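Local structure of proline dipeptidase (Streptococcus agalactiae, 3OOO) at residues Y30-F35 with Q67-P72; Q42-V47 with I54-A59; V21-V26 with F102-V107. The protein is probably a manganese-dependent hydrolase of the M24B family that cleaves dipeptides ending in proline, represented here by its N-terminal domain. All blocks are in the same frame, centred on the assembly; numbering follows the deposited sequence. Where two conformers were deposited one is given.

Contact 1. Residues Y30-F35 with Q67-P72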
loop_
_atom_site.group_PDB
_atom_site.type_symbol
_atom_site.label_atom_id
_atom_site.label_comp_id
_atom_site.label_asym_id
_atom_site.label_seq_id
_atom_site.Cartn_x
_atom_site.Cartn_y
_atom_site.Cartn_z
ATOM N N TYR A 30 -7.852 -7.213 -16.168
ATOM C CA TYR A 30 -7.974 -6.410 -17.387
ATOM C C TYR A 30 -6.930 -6.824 -18.426
ATOM O O TYR A 30 -7.219 -6.905 -19.624
ATOM C CB TYR A 30 -7.854 -4.916 -17.051
ATOM C CG TYR A 30 -7.698 -4.006 -18.249
ATOM C CD1 TYR A 30 -8.793 -3.682 -19.045
ATOM C CD2 TYR A 30 -6.454 -3.463 -18.580
ATOM C CE1 TYR A 30 -8.658 -2.843 -20.147
ATOM C CE2 TYR A 30 -6.306 -2.622 -19.683
ATOM C CZ TYR A 30 -7.414 -2.318 -20.460
ATOM O OH TYR A 30 -7.281 -1.488 -21.552
ATOM N N LEU A 31 -5.717 -7.102 -17.957
ATOM C CA LEU A 31 -4.604 -7.430 -18.845
ATOM C C LEU A 31 -4.560 -8.877 -19.325
ATOM O O LEU A 31 -3.949 -9.156 -20.357
ATOM C CB LEU A 31 -3.269 -7.078 -18.182
ATOM C CG LEU A 31 -2.975 -5.605 -17.893
ATOM C CD1 LEU A 31 -1.673 -5.487 -17.110
ATOM C CD2 LEU A 31 -2.923 -4.782 -19.176
ATOM N N THR A 32 -5.184 -9.792 -18.579
ATOM C CA THR A 32 -4.990 -11.233 -18.804
ATOM C C THR A 32 -6.256 -12.089 -18.826
ATOM O O THR A 32 -6.227 -13.209 -19.337
ATOM C CB THR A 32 -4.060 -11.869 -17.736
ATOM O OG1 THR A 32 -4.728 -11.890 -16.466
ATOM C CG2 THR A 32 -2.728 -11.122 -17.625
ATOM N N GLY A 33 -7.341 -11.590 -18.239
ATOM C CA GLY A 33 -8.559 -12.383 -18.059
ATOM C C GLY A 33 -8.545 -13.284 -16.835
ATOM O O GLY A 33 -9.500 -14.025 -16.586
ATOM N N PHE A 34 -7.453 -13.229 -16.072
ATOM C CA PHE A 34 -7.314 -14.001 -14.842
ATOM C C PHE A 34 -7.551 -13.086 -13.648
ATOM O O PHE A 34 -6.820 -12.108 -13.465
ATOM C CB PHE A 34 -5.916 -14.640 -14.774
ATOM C CG PHE A 34 -5.614 -15.333 -13.464
ATOM C CD1 PHE A 34 -6.148 -16.589 -13.177
ATOM C CD2 PHE A 34 -4.778 -14.732 -12.523
ATOM C CE1 PHE A 34 -5.868 -17.229 -11.970
ATOM C CE2 PHE A 34 -4.486 -15.368 -11.312
ATOM C CZ PHE A 34 -5.036 -16.621 -11.033
ATOM N N PHE A 35 -8.584 -13.397 -12.865
ATOM C CA PHE A 35 -8.860 -12.676 -11.624
ATOM C C PHE A 35 -8.490 -13.481 -10.392
ATOM O O PHE A 35 -8.987 -14.592 -10.191
ATOM C CB PHE A 35 -10.330 -12.248 -11.498
ATOM C CG PHE A 35 -10.587 -11.376 -10.294
ATOM C CD1 PHE A 35 -10.534 -9.992 -10.407
ATOM C CD2 PHE A 35 -10.832 -11.940 -9.036
ATOM C CE1 PHE A 35 -10.747 -9.172 -9.298
ATOM C CE2 PHE A 35 -11.042 -11.129 -7.919
ATOM C CZ PHE A 35 -10.997 -9.746 -8.051
ATOM N N GLN A 67 -4.394 -22.137 -16.952
ATOM C CA GLN A 67 -5.540 -22.324 -17.844
ATOM C C GLN A 67 -6.009 -20.991 -18.435
ATOM O O GLN A 67 -6.783 -20.962 -19.402
ATOM C CB GLN A 67 -6.682 -23.015 -17.093
ATOM C CG GLN A 67 -6.359 -24.449 -16.676
ATOM C CD GLN A 67 -7.442 -25.070 -15.820
ATOM O OE1 GLN A 67 -8.616 -25.092 -16.199
ATOM N NE2 GLN A 67 -7.053 -25.585 -14.657
ATOM N N SER A 68 -5.506 -19.892 -17.870
ATOM C CA SER A 68 -5.962 -18.549 -18.228
ATOM C C SER A 68 -4.951 -17.758 -19.061
ATOM O O SER A 68 -5.334 -16.946 -19.911
ATOM C CB SER A 68 -6.324 -17.765 -16.962
ATOM O OG SER A 68 -7.264 -18.472 -16.170
ATOM N N VAL A 69 -3.661 -17.983 -18.815
ATOM C CA VAL A 69 -2.602 -17.252 -19.525
ATOM C C VAL A 69 -1.650 -18.186 -20.283
ATOM O O VAL A 69 -1.413 -19.314 -19.849
ATOM C CB VAL A 69 -1.794 -16.300 -18.580
ATOM C CG1 VAL A 69 -2.729 -15.401 -17.791
ATOM C CG2 VAL A 69 -0.891 -17.077 -17.641
ATOM N N PRO A 70 -1.128 -17.728 -21.439
ATOM C CA PRO A 70 -0.272 -18.571 -22.273
ATOM C C PRO A 70 1.220 -18.472 -21.949
ATOM O O PRO A 70 2.024 -19.240 -22.489
ATOM C CB PRO A 70 -0.538 -18.031 -23.678
ATOM C CG PRO A 70 -0.799 -16.576 -23.460
ATOM C CD PRO A 70 -1.489 -16.468 -22.123
ATOM N N PHE A 71 1.578 -17.532 -21.077
ATOM C CA PHE A 71 2.970 -17.278 -20.714
ATOM C C PHE A 71 3.331 -17.923 -19.364
ATOM O O PHE A 71 2.445 -18.453 -18.683
ATOM C CB PHE A 71 3.240 -15.766 -20.728
ATOM C CG PHE A 71 2.198 -14.944 -20.017
ATOM C CD1 PHE A 71 2.195 -14.848 -18.627
ATOM C CD2 PHE A 71 1.239 -14.235 -20.739
ATOM C CE1 PHE A 71 1.246 -14.075 -17.966
ATOM C CE2 PHE A 71 0.282 -13.451 -20.083
ATOM C CZ PHE A 71 0.287 -13.371 -18.696
ATOM N N PRO A 72 4.622 -17.895 -18.974
ATOM C CA PRO A 72 5.026 -18.642 -17.773
ATOM C C PRO A 72 4.325 -18.234 -16.481
ATOM O O PRO A 72 4.077 -17.050 -16.238
ATOM C CB PRO A 72 6.527 -18.366 -17.673
ATOM C CG PRO A 72 6.938 -18.116 -19.087
ATOM C CD PRO A 72 5.798 -17.351 -19.683
HETATM O O HOH W 1 -4.767 -14.437 -21.125
HETATM O O HOH W 2 -7.997 -15.429 -19.537
#
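Two helix ends meet here within the creatinase/prolidase N-terminal domain: the C-terminal end of helix 25-32 and the tail of helix 62-68 with the loop that follows it. Thr32 lies at the middle of the contact. Its CB rests on CG1 of Val69 at 3.8 Å, and its CG2, anti to the carbonyl carbon, reaches the tip of the Phe71 ring, meeting CZ at 3.9 Å in the plane of the ring. The Thr32 and Phe71 side chains cross at about a right angle. Val69 touches both of them, with CG1 on the threonine and CB over one face of the Phe71 ring, offset toward its rim. OG1 of Thr32 is turned away from this apolar patch. It accepts the backbone N of Phe34 at 3.1 Å, which makes an ST turn, and it also bonds to the carbonyl oxygen of Val28, one helical turn back. Gly33 leaves helical geometry with a phi of 83°, where a side chain would be jammed against the preceding carbonyl. Phe34 then swings toward Ser68 with CG anti to its backbone N (chi1 173°). Its CB lies 3.8 Å from CB of Ser68, and its CD1 edge makes a van der Waals contact with OG of Ser68 at 3.7 Å; the polar partner of that hydroxyl is Arg64 O. The facing carbonyls of Thr32 and Ser68 are both acceptors and stand 3.9 Å apart, O to O. Two waters bridge them, each donating to both oxygens; one lies 2.6 Å from Thr32 O and 2.8 Å from Ser68 O. Leu45 of strand 44-48 touches both Thr32 and Phe71, joining the patch to the sheet.

Contact 2. Residues Q42-V47 with I54-A59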
loop_
_atom_site.group_PDB
_atom_site.type_symbol
_atom_site.label_atom_id
_atom_site.label_comp_id
_atom_site.label_asym_id
_atom_site.label_seq_id
_atom_site.Cartn_x
_atom_site.Cartn_y
_atom_site.Cartn_z
ATOM N N GLN A 42 0.822 -13.361 -2.068
ATOM C CA GLN A 42 1.399 -12.619 -3.183
ATOM C C GLN A 42 0.903 -13.051 -4.557
ATOM O O GLN A 42 0.816 -14.245 -4.854
ATOM C CB GLN A 42 2.933 -12.730 -3.180
ATOM C CG GLN A 42 3.634 -12.388 -1.864
ATOM C CD GLN A 42 3.183 -11.070 -1.262
ATOM O OE1 GLN A 42 2.863 -10.115 -1.979
ATOM N NE2 GLN A 42 3.159 -11.010 0.070
HETATM N N MSE A 43 0.581 -12.038 -5.358
HETATM C CA MSE A 43 0.184 -12.083 -6.755
HETATM C C MSE A 43 1.048 -10.974 -7.475
HETATM O O MSE A 43 0.817 -9.828 -7.092
HETATM C CB MSE A 43 -1.351 -11.694 -6.808
HETATM C CG MSE A 43 -2.460 -12.669 -7.461
HETATM SE SE MSE A 43 -3.028 -12.270 -9.339
HETATM C CE MSE A 43 -3.727 -10.468 -9.030
ATOM N N PHE A 44 1.896 -11.258 -8.465
ATOM C CA PHE A 44 2.495 -10.210 -9.286
ATOM C C PHE A 44 2.541 -10.667 -10.724
ATOM O O PHE A 44 2.862 -11.827 -11.009
ATOM C CB PHE A 44 3.931 -9.898 -8.846
ATOM C CG PHE A 44 4.048 -9.387 -7.435
ATOM C CD1 PHE A 44 3.596 -8.107 -7.094
ATOM C CD2 PHE A 44 4.611 -10.186 -6.450
ATOM C CE1 PHE A 44 3.705 -7.641 -5.784
ATOM C CE2 PHE A 44 4.721 -9.732 -5.139
ATOM C CZ PHE A 44 4.269 -8.454 -4.803
ATOM N N LEU A 45 2.253 -9.739 -11.630
ATOM C CA LEU A 45 2.476 -9.961 -13.050
ATOM C C LEU A 45 3.685 -9.143 -13.464
ATOM O O LEU A 45 3.658 -7.913 -13.408
ATOM C CB LEU A 45 1.246 -9.541 -13.857
ATOM C CG LEU A 45 1.323 -9.644 -15.384
ATOM C CD1 LEU A 45 1.477 -11.090 -15.843
ATOM C CD2 LEU A 45 0.085 -9.016 -16.013
ATOM N N PHE A 46 4.742 -9.841 -13.863
ATOM C CA PHE A 46 5.996 -9.207 -14.248
ATOM C C PHE A 46 6.042 -9.043 -15.753
ATOM O O PHE A 46 6.043 -10.027 -16.489
ATOM C CB PHE A 46 7.197 -10.035 -13.766
ATOM C CG PHE A 46 7.265 -10.192 -12.270
ATOM C CD1 PHE A 46 7.780 -9.169 -11.473
ATOM C CD2 PHE A 46 6.816 -11.358 -11.655
ATOM C CE1 PHE A 46 7.842 -9.308 -10.087
ATOM C CE2 PHE A 46 6.876 -11.507 -10.266
ATOM C CZ PHE A 46 7.390 -10.482 -9.482
ATOM N N VAL A 47 6.063 -7.790 -16.195
ATOM C CA VAL A 47 6.081 -7.461 -17.618
ATOM C C VAL A 47 7.446 -6.874 -17.956
ATOM O O VAL A 47 7.755 -5.732 -17.616
ATOM C CB VAL A 47 4.939 -6.486 -17.987
ATOM C CG1 VAL A 47 4.990 -6.131 -19.482
ATOM C CG2 VAL A 47 3.587 -7.091 -17.620
ATOM N N ILE A 54 5.552 -12.846 -17.014
ATOM C CA ILE A 54 5.595 -13.966 -16.083
ATOM C C ILE A 54 4.650 -13.664 -14.933
ATOM O O ILE A 54 4.721 -12.595 -14.332
ATOM C CB ILE A 54 7.032 -14.211 -15.554
ATOM C CG1 ILE A 54 7.980 -14.479 -16.727
ATOM C CG2 ILE A 54 7.049 -15.379 -14.557
ATOM C CD1 ILE A 54 9.425 -14.652 -16.345
ATOM N N LEU A 55 3.761 -14.611 -14.640
ATOM C CA LEU A 55 2.789 -14.453 -13.566
ATOM C C LEU A 55 3.174 -15.292 -12.348
ATOM O O LEU A 55 3.467 -16.479 -12.471
ATOM C CB LEU A 55 1.390 -14.820 -14.084
ATOM C CG LEU A 55 0.222 -14.858 -13.100
ATOM C CD1 LEU A 55 0.005 -13.522 -12.434
ATOM C CD2 LEU A 55 -1.036 -15.278 -13.819
ATOM N N PHE A 56 3.201 -14.650 -11.182
ATOM C CA PHE A 56 3.505 -15.308 -9.913
ATOM C C PHE A 56 2.248 -15.295 -9.064
ATOM O O PHE A 56 1.668 -14.239 -8.870
ATOM C CB PHE A 56 4.636 -14.547 -9.202
ATOM C CG PHE A 56 5.025 -15.117 -7.855
ATOM C CD1 PHE A 56 5.577 -16.386 -7.751
ATOM C CD2 PHE A 56 4.876 -14.360 -6.698
ATOM C CE1 PHE A 56 5.956 -16.903 -6.516
ATOM C CE2 PHE A 56 5.249 -14.872 -5.453
ATOM C CZ PHE A 56 5.798 -16.143 -5.364
ATOM N N VAL A 57 1.835 -16.455 -8.561
ATOM C CA VAL A 57 0.609 -16.561 -7.759
ATOM C C VAL A 57 0.808 -17.512 -6.584
ATOM O O VAL A 57 1.784 -18.251 -6.555
ATOM C CB VAL A 57 -0.604 -17.063 -8.605
ATOM C CG1 VAL A 57 -1.064 -15.997 -9.587
ATOM C CG2 VAL A 57 -0.284 -18.382 -9.318
ATOM N N PRO A 58 -0.119 -17.507 -5.610
ATOM C CA PRO A 58 -0.044 -18.574 -4.611
ATOM C C PRO A 58 -0.190 -19.932 -5.288
ATOM O O PRO A 58 -0.888 -20.048 -6.305
ATOM C CB PRO A 58 -1.243 -18.292 -3.702
ATOM C CG PRO A 58 -1.519 -16.842 -3.883
ATOM C CD PRO A 58 -1.200 -16.548 -5.314
ATOM N N ALA A 59 0.471 -20.948 -4.738
ATOM C CA ALA A 59 0.521 -22.273 -5.371
ATOM C C ALA A 59 -0.848 -22.853 -5.700
ATOM O O ALA A 59 -1.012 -23.541 -6.710
ATOM C CB ALA A 59 1.307 -23.248 -4.513
#
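The carbonyl oxygen of Phe56 is held by two contacts: the backbone N of Phe44 donates to it at 3.0 Å, and the CA-H of Met43 is a second, softer partner, with CA 3.4 Å from Phe56 O. The carbonyl oxygen of Phe44 has a single but straighter bond, from the backbone N of Phe56 at 2.8 Å, nearly linear at 172° and arriving almost along the C=O axis. CD1 of Leu55 also packs against Phe44 O, 3.6 Å away. Phe46 and Ile54 form the next hydrogen-bonded pair, with Leu45 and Leu55 as the non-hydrogen-bonded pair between them. This is the antiparallel hairpin of strands 44-48 and 54-58 in the mixed sheet of the domain.

On the face carrying the phenylalanines, Phe44 and Phe56 run side by side and meet edge to edge, CD2 to CD2, at 4.2 Å. Because the strands are antiparallel, their different first torsions send both rings the same way: CG is beside the backbone N in Phe44 (chi1 -62°) but anti to it in Phe56 (chi1 179°). CE2 of Phe56 thereby lies 3.9 Å from CB of Gln42. Phe46 presents its CE2 edge to CB of Phe56 at 3.9 Å. On the other face Leu45 crosses Leu55 obliquely, CD1 to CB. Beyond the regular pairing, CD of Pro58 sits 3.1 Å from Gln42 O, and the proline nitrogen has no hydrogen to offer that oxygen.

Helix 82-89 lies over the aromatic face, with Ile86 on both Phe46 and Phe56, while Leu5 of helix 3-14 reaches Leu45 on the other. With both faces buried, the four backbone bonds satisfy peptide groups within an apolar core; the side chains meet through apolar contacts, so the polar bonding between the strands is all backbone.

Contact 3. Residues V21-V26 with F102-V107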
loop_
_atom_site.group_PDB
_atom_site.type_symbol
_atom_site.label_atom_id
_atom_site.label_comp_id
_atom_site.label_asym_id
_atom_site.label_seq_id
_atom_site.Cartn_x
_atom_site.Cartn_y
_atom_site.Cartn_z
ATOM N N VAL A 21 5.577 -4.073 -12.826
ATOM C CA VAL A 21 5.052 -5.097 -11.933
ATOM C C VAL A 21 3.619 -4.732 -11.588
ATOM O O VAL A 21 3.373 -3.698 -10.959
ATOM C CB VAL A 21 5.883 -5.190 -10.629
ATOM C CG1 VAL A 21 5.328 -6.274 -9.712
ATOM C CG2 VAL A 21 7.355 -5.460 -10.928
ATOM N N PHE A 22 2.677 -5.562 -12.023
ATOM C CA PHE A 22 1.257 -5.339 -11.735
ATOM C C PHE A 22 0.802 -6.205 -10.576
ATOM O O PHE A 22 1.207 -7.366 -10.458
ATOM C CB PHE A 22 0.410 -5.590 -12.984
ATOM C CG PHE A 22 0.735 -4.660 -14.113
ATOM C CD1 PHE A 22 0.161 -3.395 -14.163
ATOM C CD2 PHE A 22 1.645 -5.028 -15.100
ATOM C CE1 PHE A 22 0.468 -2.514 -15.189
ATOM C CE2 PHE A 22 1.960 -4.154 -16.138
ATOM C CZ PHE A 22 1.370 -2.894 -16.184
ATOM N N SER A 23 -0.019 -5.626 -9.705
ATOM C CA SER A 23 -0.448 -6.317 -8.487
ATOM C C SER A 23 -1.947 -6.190 -8.222
ATOM O O SER A 23 -2.509 -6.977 -7.467
ATOM C CB SER A 23 0.337 -5.786 -7.286
ATOM O OG SER A 23 0.178 -4.385 -7.143
ATOM N N ASP A 24 -2.583 -5.185 -8.817
ATOM C CA ASP A 24 -4.008 -4.948 -8.598
ATOM C C ASP A 24 -4.806 -6.054 -9.300
ATOM O O ASP A 24 -4.680 -6.220 -10.512
ATOM C CB ASP A 24 -4.372 -3.554 -9.140
ATOM C CG ASP A 24 -5.789 -3.118 -8.795
ATOM O OD1 ASP A 24 -6.706 -3.958 -8.723
ATOM O OD2 ASP A 24 -5.992 -1.897 -8.615
ATOM N N PRO A 25 -5.619 -6.823 -8.541
ATOM C CA PRO A 25 -6.421 -7.894 -9.142
ATOM C C PRO A 25 -7.265 -7.417 -10.327
ATOM O O PRO A 25 -7.424 -8.140 -11.305
ATOM C CB PRO A 25 -7.321 -8.345 -7.983
ATOM C CG PRO A 25 -6.516 -8.051 -6.764
ATOM C CD PRO A 25 -5.796 -6.764 -7.079
ATOM N N VAL A 26 -7.776 -6.193 -10.244
ATOM C CA VAL A 26 -8.566 -5.615 -11.328
ATOM C C VAL A 26 -7.697 -5.369 -12.569
ATOM O O VAL A 26 -8.095 -5.703 -13.689
ATOM C CB VAL A 26 -9.279 -4.319 -10.867
ATOM C CG1 VAL A 26 -10.009 -3.648 -12.021
ATOM C CG2 VAL A 26 -10.249 -4.627 -9.731
ATOM N N PHE A 102 1.349 1.978 -7.558
ATOM C CA PHE A 102 1.436 2.623 -6.251
ATOM C C PHE A 102 0.076 2.838 -5.574
ATOM O O PHE A 102 0.011 2.903 -4.350
ATOM C CB PHE A 102 2.209 3.939 -6.372
ATOM C CG PHE A 102 3.714 3.775 -6.381
ATOM C CD1 PHE A 102 4.314 2.520 -6.526
ATOM C CD2 PHE A 102 4.539 4.896 -6.270
ATOM C CE1 PHE A 102 5.705 2.384 -6.538
ATOM C CE2 PHE A 102 5.928 4.770 -6.280
ATOM C CZ PHE A 102 6.515 3.515 -6.414
ATOM N N ASP A 103 -0.997 2.924 -6.363
ATOM C CA ASP A 103 -2.358 3.074 -5.816
ATOM C C ASP A 103 -2.940 1.782 -5.234
ATOM O O ASP A 103 -3.977 1.815 -4.554
ATOM C CB ASP A 103 -3.326 3.617 -6.877
ATOM C CG ASP A 103 -3.055 5.067 -7.248
ATOM O OD1 ASP A 103 -2.377 5.789 -6.483
ATOM O OD2 ASP A 103 -3.544 5.491 -8.320
ATOM N N ASN A 104 -2.301 0.649 -5.525
ATOM C CA ASN A 104 -2.780 -0.662 -5.068
ATOM C C ASN A 104 -1.794 -1.338 -4.135
ATOM O O ASN A 104 -2.176 -1.911 -3.112
ATOM C CB ASN A 104 -3.055 -1.587 -6.260
ATOM C CG ASN A 104 -3.255 -3.044 -5.841
ATOM O OD1 ASN A 104 -2.322 -3.853 -5.883
ATOM N ND2 ASN A 104 -4.474 -3.378 -5.427
ATOM N N LEU A 105 -0.522 -1.279 -4.511
ATOM C CA LEU A 105 0.520 -2.001 -3.810
ATOM C C LEU A 105 0.675 -1.465 -2.398
ATOM O O LEU A 105 0.918 -0.271 -2.215
ATOM C CB LEU A 105 1.827 -1.842 -4.579
ATOM C CG LEU A 105 3.042 -2.678 -4.196
ATOM C CD1 LEU A 105 2.827 -4.143 -4.536
ATOM C CD2 LEU A 105 4.264 -2.133 -4.923
ATOM N N ASN A 106 0.536 -2.332 -1.399
ATOM C CA ASN A 106 0.746 -1.884 -0.024
ATOM C C ASN A 106 2.235 -1.790 0.335
ATOM O O ASN A 106 3.101 -2.254 -0.417
ATOM C CB ASN A 106 -0.098 -2.676 0.997
ATOM C CG ASN A 106 0.412 -4.082 1.240
ATOM O OD1 ASN A 106 1.579 -4.386 1.015
ATOM N ND2 ASN A 106 -0.465 -4.942 1.742
ATOM N N VAL A 107 2.533 -1.172 1.472
ATOM C CA VAL A 107 3.925 -0.937 1.840
ATOM C C VAL A 107 4.669 -2.248 2.104
ATOM O O VAL A 107 5.831 -2.392 1.730
ATOM C CB VAL A 107 4.047 0.038 3.028
ATOM C CG1 VAL A 107 5.511 0.284 3.384
ATOM C CG2 VAL A 107 3.372 1.349 2.682
HETATM O O HOH W 3 -6.552 -1.292 -5.389
#
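Asn104 reaches across to Ser23 with its amide oxygen: the Ser23 hydroxyl OG donates to OD1 at 2.8 Å, in the carbonyl plane and on a lone pair. The serine's chi1 of 57° holds OG between the backbone N and the carbonyl carbon. The backbone N of Asp24 also comes close to OD1, but its angle is poor for a bond and its hydrogen goes instead to OE1 of Glu101, which also accepts from the N of Ser23.

The amide of Asn104 lies flat over the Asp24 side chain. Amide and carboxylate planes are stacked 21° apart, with CG of Asn104 3.5 Å from CB of Asp24 and ND2 3.6 Å from CG of Asp24. The two groups make no direct bond; a water accepts from ND2 of Asn104 at 2.9 Å and donates weakly to OD2 of Asp24. The other carboxylate oxygen, OD1, takes the backbone N of Val26 at 2.9 Å from above the carboxylate plane, making Asp24 the N-cap of helix 25-32. The N-terminal end of that helix would tend to favour the charged carboxylate. CD1 of Leu105 lies 3.7 Å from OG of Ser23, giving the polar pair an apolar flank.

Further out, Asn106 caps helix 107-116 by accepting from the N of Lys109, while its ND2 bonds to Asp103 O of the second subunit; Asp103 OD1 likewise bonds to Thr108 of that subunit, so the loop of Asn104 is part of the dimer interface. The contact ties the junction between strand 19-22 and helix 25-32 to the loop leading from the neighbouring parallel strand 97-100 into helix 107-116, with Leu105 packed on Phe110 and Leu113 of that helix and on Phe44 of strand 44-48.

From the N terminus, the chain first passes 21-26, whose partner 102-107 comes much later, so contact 3 closes the longest loop. Within it, 30-35 ends helix 25-32 and meets 67-72, closing contact 1 and joining the end of that helix to helix 62-68; inside that loop, 42-47 turns back on 54-59 in contact 2. The three are therefore nested and none cross. The sheet joins them laterally through probable backbone bonds on both sides of the hairpin: Leu45 N to Phe22 O toward contact 3, and Leu55 N to Pro72 O toward contact 1. Helix 25-32 connects contacts 1 and 3, whose centres are about 17 Å apart, at its two ends.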